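Local coordinates for protein (S)-ureidoglycine aminohydrolase (Escherichia coli, PDB 1RC6) that catalyses the manganese-dependent hydrolysis of (S)-ureidoglycine to (S)-ureidoglycolate and ammonia in the anaerobic use of allantoin as a nitrogen source, at residues A57-Y62 / Y227-A232; H198-G203 / Y251-N256. One frame throughout, in Å; residues are numbered along the deposited sequence.

Contact 1 of 2, residues A57-Y62 / Y227-A232; sequences ASFVDY and YIFMGA
Two cupin domains of one chain meet here, residues 57-62 leading into strand 60-67 of the N-terminal one and residues 227-232 carrying strand 227-230 of the C-terminal one. No backbone hydrogen bond joins the segments; side chains do most of the bridging, and every residue that touches is buried. The apolar part is built from Ala-57, Phe-59 and Phe-229. The methyl of Ala-57 does double duty: CB rests over the rim of one face of the Phe-59 ring and also meets Phe-229 CE2 at 3.6 Å. Phe-59, with CG in the crowded position between the backbone N and the carbonyl carbon (chi1 56°), is brought round so that its CZ approaches the edge of the Phe-229 ring, 4.3 Å from CE2. The ring of Phe-59 also stacks on Tyr-132 of its own domain. The polar part illustrates how a buried carboxylate can be matched from across a domain boundary. Asp-61 and Tyr-227 reach tip to tip, their carboxylate and ring planes 83° apart. Ser-51 bonds to both residues, through its N to Asp-61 OD2 and through its OG to the phenol oxygen. Tyr-227 OH donates to Asp-61 OD1 at 2.4 Å, on the syn lone pair of that oxygen.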
loop_
_atom_site.group_PDB
_atom_site.type_symbol
_atom_site.label_atom_id
_atom_site.label_comp_id
_atom_site.label_asym_id
_atom_site.label_seq_id
_atom_site.Cartn_x
_atom_site.Cartn_y
_atom_site.Cartn_z
ATOM N N ALA A 57 -8.058 -10.487 -4.063
ATOM C CA ALA A 57 -6.835 -9.849 -4.526
ATOM C C ALA A 57 -5.814 -10.861 -5.013
ATOM O O ALA A 57 -5.822 -12.022 -4.599
ATOM C CB ALA A 57 -6.238 -9.010 -3.415
ATOM N N SER A 58 -4.940 -10.408 -5.906
ATOM C CA SER A 58 -3.893 -11.260 -6.446
ATOM C C SER A 58 -2.591 -10.806 -5.809
ATOM O O SER A 58 -1.527 -10.859 -6.422
ATOM C CB SER A 58 -3.820 -11.115 -7.966
ATOM O OG SER A 58 -3.506 -9.782 -8.336
ATOM N N PHE A 59 -2.698 -10.337 -4.570
ATOM C CA PHE A 59 -1.556 -9.872 -3.798
ATOM C C PHE A 59 -1.934 -9.923 -2.336
ATOM O O PHE A 59 -3.081 -10.218 -1.995
ATOM C CB PHE A 59 -1.199 -8.429 -4.161
ATOM C CG PHE A 59 -2.345 -7.448 -3.993
ATOM C CD1 PHE A 59 -3.236 -7.205 -5.038
ATOM C CD2 PHE A 59 -2.529 -6.765 -2.791
ATOM C CE1 PHE A 59 -4.287 -6.296 -4.890
ATOM C CE2 PHE A 59 -3.577 -5.858 -2.633
ATOM C CZ PHE A 59 -4.456 -5.626 -3.688
ATOM N N VAL A 60 -0.969 -9.661 -1.466
ATOM C CA VAL A 60 -1.241 -9.621 -0.039
ATOM C C VAL A 60 -0.557 -8.368 0.424
ATOM O O VAL A 60 0.608 -8.172 0.102
ATOM C CB VAL A 60 -0.609 -10.782 0.729
ATOM C CG1 VAL A 60 -1.004 -10.679 2.184
ATOM C CG2 VAL A 60 -1.038 -12.118 0.144
ATOM N N ASP A 61 -1.261 -7.497 1.136
ATOM C CA ASP A 61 -0.606 -6.293 1.625
ATOM C C ASP A 61 -0.813 -6.168 3.123
ATOM O O ASP A 61 -1.696 -6.820 3.687
ATOM C CB ASP A 61 -1.061 -5.047 0.856
ATOM C CG ASP A 61 -2.555 -4.899 0.798
ATOM O OD1 ASP A 61 -3.005 -3.986 0.076
ATOM O OD2 ASP A 61 -3.276 -5.680 1.467
ATOM N N TYR A 62 0.030 -5.372 3.776
ATOM C CA TYR A 62 -0.035 -5.242 5.223
ATOM C C TYR A 62 0.158 -3.836 5.733
ATOM O O TYR A 62 0.647 -2.947 5.036
ATOM C CB TYR A 62 1.067 -6.063 5.906
ATOM C CG TYR A 62 1.417 -7.402 5.311
ATOM C CD1 TYR A 62 1.856 -7.517 3.990
ATOM C CD2 TYR A 62 1.334 -8.560 6.081
ATOM C CE1 TYR A 62 2.198 -8.764 3.447
ATOM C CE2 TYR A 62 1.677 -9.808 5.551
ATOM C CZ TYR A 62 2.106 -9.901 4.240
ATOM O OH TYR A 62 2.441 -11.136 3.746
ATOM N N TYR A 227 -8.404 1.597 4.831
ATOM C CA TYR A 227 -7.844 0.819 3.745
ATOM C C TYR A 227 -8.981 0.419 2.842
ATOM O O TYR A 227 -10.046 0.068 3.317
ATOM C CB TYR A 227 -7.159 -0.446 4.251
ATOM C CG TYR A 227 -6.633 -1.292 3.116
ATOM C CD1 TYR A 227 -5.456 -0.950 2.454
ATOM C CD2 TYR A 227 -7.344 -2.399 2.664
ATOM C CE1 TYR A 227 -5.000 -1.695 1.359
ATOM C CE2 TYR A 227 -6.906 -3.155 1.580
ATOM C CZ TYR A 227 -5.738 -2.798 0.934
ATOM O OH TYR A 227 -5.314 -3.550 -0.128
ATOM N N ILE A 228 -8.753 0.439 1.539
ATOM C CA ILE A 228 -9.813 0.087 0.622
ATOM C C ILE A 228 -9.370 -0.882 -0.457
ATOM O O ILE A 228 -8.369 -0.649 -1.136
ATOM C CB ILE A 228 -10.347 1.333 -0.085
ATOM C CG1 ILE A 228 -10.626 2.426 0.935
ATOM C CG2 ILE A 228 -11.598 0.986 -0.872
ATOM C CD1 ILE A 228 -10.967 3.742 0.300
ATOM N N PHE A 229 -10.124 -1.964 -0.614
ATOM C CA PHE A 229 -9.829 -2.935 -1.656
ATOM C C PHE A 229 -10.818 -2.780 -2.802
ATOM O O PHE A 229 -11.996 -3.080 -2.654
ATOM C CB PHE A 229 -9.922 -4.368 -1.144
ATOM C CG PHE A 229 -9.847 -5.385 -2.240
ATOM C CD1 PHE A 229 -10.932 -6.206 -2.524
ATOM C CD2 PHE A 229 -8.691 -5.503 -3.017
ATOM C CE1 PHE A 229 -10.869 -7.139 -3.569
ATOM C CE2 PHE A 229 -8.616 -6.421 -4.057
ATOM C CZ PHE A 229 -9.704 -7.242 -4.336
ATOM N N MET A 230 -10.327 -2.314 -3.942
ATOM C CA MET A 230 -11.151 -2.115 -5.124
ATOM C C MET A 230 -10.902 -3.309 -6.041
ATOM O O MET A 230 -9.846 -3.412 -6.669
ATOM C CB MET A 230 -10.734 -0.819 -5.816
ATOM C CG MET A 230 -10.754 0.428 -4.928
ATOM S SD MET A 230 -9.839 1.824 -5.687
ATOM C CE MET A 230 -9.448 2.833 -4.267
ATOM N N GLY A 231 -11.870 -4.212 -6.115
ATOM C CA GLY A 231 -11.717 -5.397 -6.942
ATOM C C GLY A 231 -11.708 -5.189 -8.447
ATOM O O GLY A 231 -11.914 -4.082 -8.948
ATOM N N ALA A 232 -11.462 -6.273 -9.175
ATOM C CA ALA A 232 -11.428 -6.228 -10.631
ATOM C C ALA A 232 -12.830 -5.981 -11.200
ATOM O O ALA A 232 -13.805 -6.650 -10.822
ATOM C CB ALA A 232 -10.855 -7.533 -11.177
#

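Contact 2 of 2, residues H198-G203 / Y251-N256; sequences HVQEHG and YSKDCN
The backbones run antiparallel, 148° apart in direction, and spread from a CA separation of 5.2 Å between Gly-203 and Tyr-251 to 6.4 Å between Gln-200 and Asp-254. Ser-252 N donates to Gly-203 O at 3.2 Å, reaching it from above the carbonyl plane, while the CA of Tyr-251 makes a CH...O contact with the same oxygen. Further along, a side chain takes up the pairing: His-202 ND1 donates to Ser-252 O at 2.9 Å, nearly straight at 170° and close to the ring plane. Strands 202-208 and 247-254 are neighbours in a sheet of the C-terminal cupin barrel, whose interior is the probable metal site, with His-198, His-202, Glu-196 and Gln-236 as the likely Mn(2+) ligands, as in relatives. With ND1 engaged by the carbonyl, the arrangement is consistent with NE2 serving the metal. Two side chains of strand 247-254 border the imidazole. Tyr-251 turns its ring edge toward the imidazole face in an offset edge-to-face pair, planes 88° apart and centroids 5.3 Å apart. Lys-253, a probable substrate-binding residue, has CB 3.7 Å from His-202 CE1, at the ring edge. An alanine in place of His-202 would have no imidazole to meet Ser-252 O or the Tyr-251 edge, and would probably weaken both the join between the strands and metal binding. Where the two backbones diverge, the Asp-254 carboxylate lies beside the poorly ordered Gln-200 side chain, and Glu-201 OE2 bonds to Ser-58 OG of the other domain.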
loop_
_atom_site.group_PDB
_atom_site.type_symbol
_atom_site.label_atom_id
_atom_site.label_comp_id
_atom_site.label_asym_id
_atom_site.label_seq_id
_atom_site.Cartn_x
_atom_site.Cartn_y
_atom_site.Cartn_z
ATOM N N HIS A 198 -11.881 -0.289 -13.879
ATOM C CA HIS A 198 -10.709 -1.087 -14.211
ATOM C C HIS A 198 -10.818 -2.594 -14.038
ATOM O O HIS A 198 -11.531 -3.086 -13.165
ATOM C CB HIS A 198 -9.565 -0.583 -13.340
ATOM C CG HIS A 198 -9.983 -0.318 -11.924
ATOM N ND1 HIS A 198 -10.293 -1.328 -11.039
ATOM C CD2 HIS A 198 -10.229 0.843 -11.270
ATOM C CE1 HIS A 198 -10.715 -0.802 -9.902
ATOM N NE2 HIS A 198 -10.687 0.514 -10.017
ATOM N N VAL A 199 -10.077 -3.315 -14.875
ATOM C CA VAL A 199 -10.015 -4.773 -14.807
ATOM C C VAL A 199 -9.020 -5.103 -13.688
ATOM O O VAL A 199 -9.094 -6.158 -13.056
ATOM C CB VAL A 199 -9.494 -5.386 -16.140
ATOM C CG1 VAL A 199 -9.123 -6.856 -15.945
ATOM C CG2 VAL A 199 -10.554 -5.260 -17.221
ATOM N N GLN A 200 -8.092 -4.179 -13.444
ATOM C CA GLN A 200 -7.079 -4.364 -12.413
ATOM C C GLN A 200 -7.558 -3.967 -11.024
ATOM O O GLN A 200 -8.253 -2.961 -10.850
ATOM C CB GLN A 200 -5.801 -3.568 -12.741
ATOM C CG GLN A 200 -5.751 -2.899 -14.116
ATOM C CD GLN A 200 -6.605 -1.641 -14.198
ATOM O OE1 GLN A 200 -6.454 -0.719 -13.390
ATOM N NE2 GLN A 200 -7.502 -1.595 -15.181
ATOM N N GLU A 201 -7.169 -4.769 -10.040
ATOM C CA GLU A 201 -7.519 -4.525 -8.645
ATOM C C GLU A 201 -6.732 -3.319 -8.136
ATOM O O GLU A 201 -5.842 -2.802 -8.812
ATOM C CB GLU A 201 -7.131 -5.723 -7.787
ATOM C CG GLU A 201 -7.548 -7.067 -8.325
ATOM C CD GLU A 201 -6.573 -8.164 -7.921
ATOM O OE1 GLU A 201 -6.949 -9.348 -7.999
ATOM O OE2 GLU A 201 -5.427 -7.846 -7.537
ATOM N N HIS A 202 -7.060 -2.886 -6.929
ATOM C CA HIS A 202 -6.363 -1.777 -6.310
ATOM C C HIS A 202 -6.422 -1.984 -4.810
ATOM O O HIS A 202 -7.380 -2.554 -4.294
ATOM C CB HIS A 202 -7.018 -0.434 -6.667
ATOM C CG HIS A 202 -6.780 0.000 -8.078
ATOM N ND1 HIS A 202 -5.519 0.058 -8.636
ATOM C CD2 HIS A 202 -7.637 0.395 -9.048
ATOM C CE1 HIS A 202 -5.611 0.468 -9.889
ATOM N NE2 HIS A 202 -6.885 0.680 -10.164
ATOM N N GLY A 203 -5.381 -1.542 -4.121
ATOM C CA GLY A 203 -5.344 -1.649 -2.681
ATOM C C GLY A 203 -4.933 -0.265 -2.230
ATOM O O GLY A 203 -3.818 0.158 -2.500
ATOM N N TYR A 251 -1.607 3.565 -3.301
ATOM C CA TYR A 251 -2.300 2.401 -3.822
ATOM C C TYR A 251 -1.539 1.633 -4.885
ATOM O O TYR A 251 -0.819 2.212 -5.699
ATOM C CB TYR A 251 -3.667 2.806 -4.382
ATOM C CG TYR A 251 -3.618 3.523 -5.710
ATOM C CD1 TYR A 251 -3.449 4.915 -5.777
ATOM C CD2 TYR A 251 -3.757 2.815 -6.907
ATOM C CE1 TYR A 251 -3.426 5.583 -7.008
ATOM C CE2 TYR A 251 -3.732 3.476 -8.147
ATOM C CZ TYR A 251 -3.567 4.855 -8.185
ATOM O OH TYR A 251 -3.529 5.490 -9.407
ATOM N N SER A 252 -1.736 0.322 -4.879
ATOM C CA SER A 252 -1.092 -0.574 -5.817
ATOM C C SER A 252 -1.884 -0.715 -7.106
ATOM O O SER A 252 -3.025 -0.289 -7.197
ATOM C CB SER A 252 -0.903 -1.938 -5.174
ATOM O OG SER A 252 -2.115 -2.409 -4.618
ATOM N N LYS A 253 -1.261 -1.333 -8.100
ATOM C CA LYS A 253 -1.861 -1.517 -9.408
ATOM C C LYS A 253 -0.961 -2.431 -10.226
ATOM O O LYS A 253 0.206 -2.132 -10.415
ATOM C CB LYS A 253 -1.965 -0.150 -10.090
ATOM C CG LYS A 253 -1.972 -0.175 -11.607
ATOM C CD LYS A 253 -1.578 1.189 -12.185
ATOM C CE LYS A 253 -1.754 1.254 -13.708
ATOM N NZ LYS A 253 -3.188 1.171 -14.146
ATOM N N ASP A 254 -1.490 -3.553 -10.693
ATOM C CA ASP A 254 -0.709 -4.466 -11.530
ATOM C C ASP A 254 -0.767 -3.894 -12.952
ATOM O O ASP A 254 -1.738 -3.224 -13.318
ATOM C CB ASP A 254 -1.313 -5.872 -11.521
ATOM C CG ASP A 254 -2.731 -5.897 -12.049
ATOM O OD1 ASP A 254 -3.642 -5.407 -11.349
ATOM O OD2 ASP A 254 -2.938 -6.394 -13.168
ATOM N N CYS A 255 0.260 -4.155 -13.756
ATOM C CA CYS A 255 0.291 -3.620 -15.109
ATOM C C CYS A 255 1.301 -4.288 -16.020
ATOM O O CYS A 255 2.033 -5.188 -15.613
ATOM C CB CYS A 255 0.608 -2.136 -15.054
ATOM S SG CYS A 255 2.185 -1.807 -14.218
ATOM N N ASN A 256 1.329 -3.820 -17.265
ATOM C CA ASN A 256 2.240 -4.316 -18.293
ATOM C C ASN A 256 2.190 -5.813 -18.585
ATOM O O ASN A 256 3.164 -6.369 -19.098
ATOM C CB ASN A 256 3.687 -3.955 -17.954
ATOM C CG ASN A 256 3.889 -2.467 -17.723
ATOM O OD1 ASN A 256 3.163 -1.616 -18.263
ATOM N ND2 ASN A 256 4.903 -2.145 -16.928
#

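Contact 1 is wholly buried and joins two domains, whereas contact 2 lies within the C-terminal domain and runs from a buried end at Gly-203 and Tyr-251 to a partly exposed one at Asp-254. Both reach the same sheet: strand 227-230 of contact 1 neighbours strand 202-208 of contact 2, tied by the backbone bond between His-202 and Met-230, and strand 247-254 flanks 202-208 on its other side. The chemistry follows the place. Across the domain boundary, apolar side chains, mostly aromatic, and one tyrosine-carboxylate bond do the joining; between sheet neighbours, backbone groups take part and a probable metal ligand is positioned. Phe-59 extends the link, its side chain also touching Glu-201 and Ser-252.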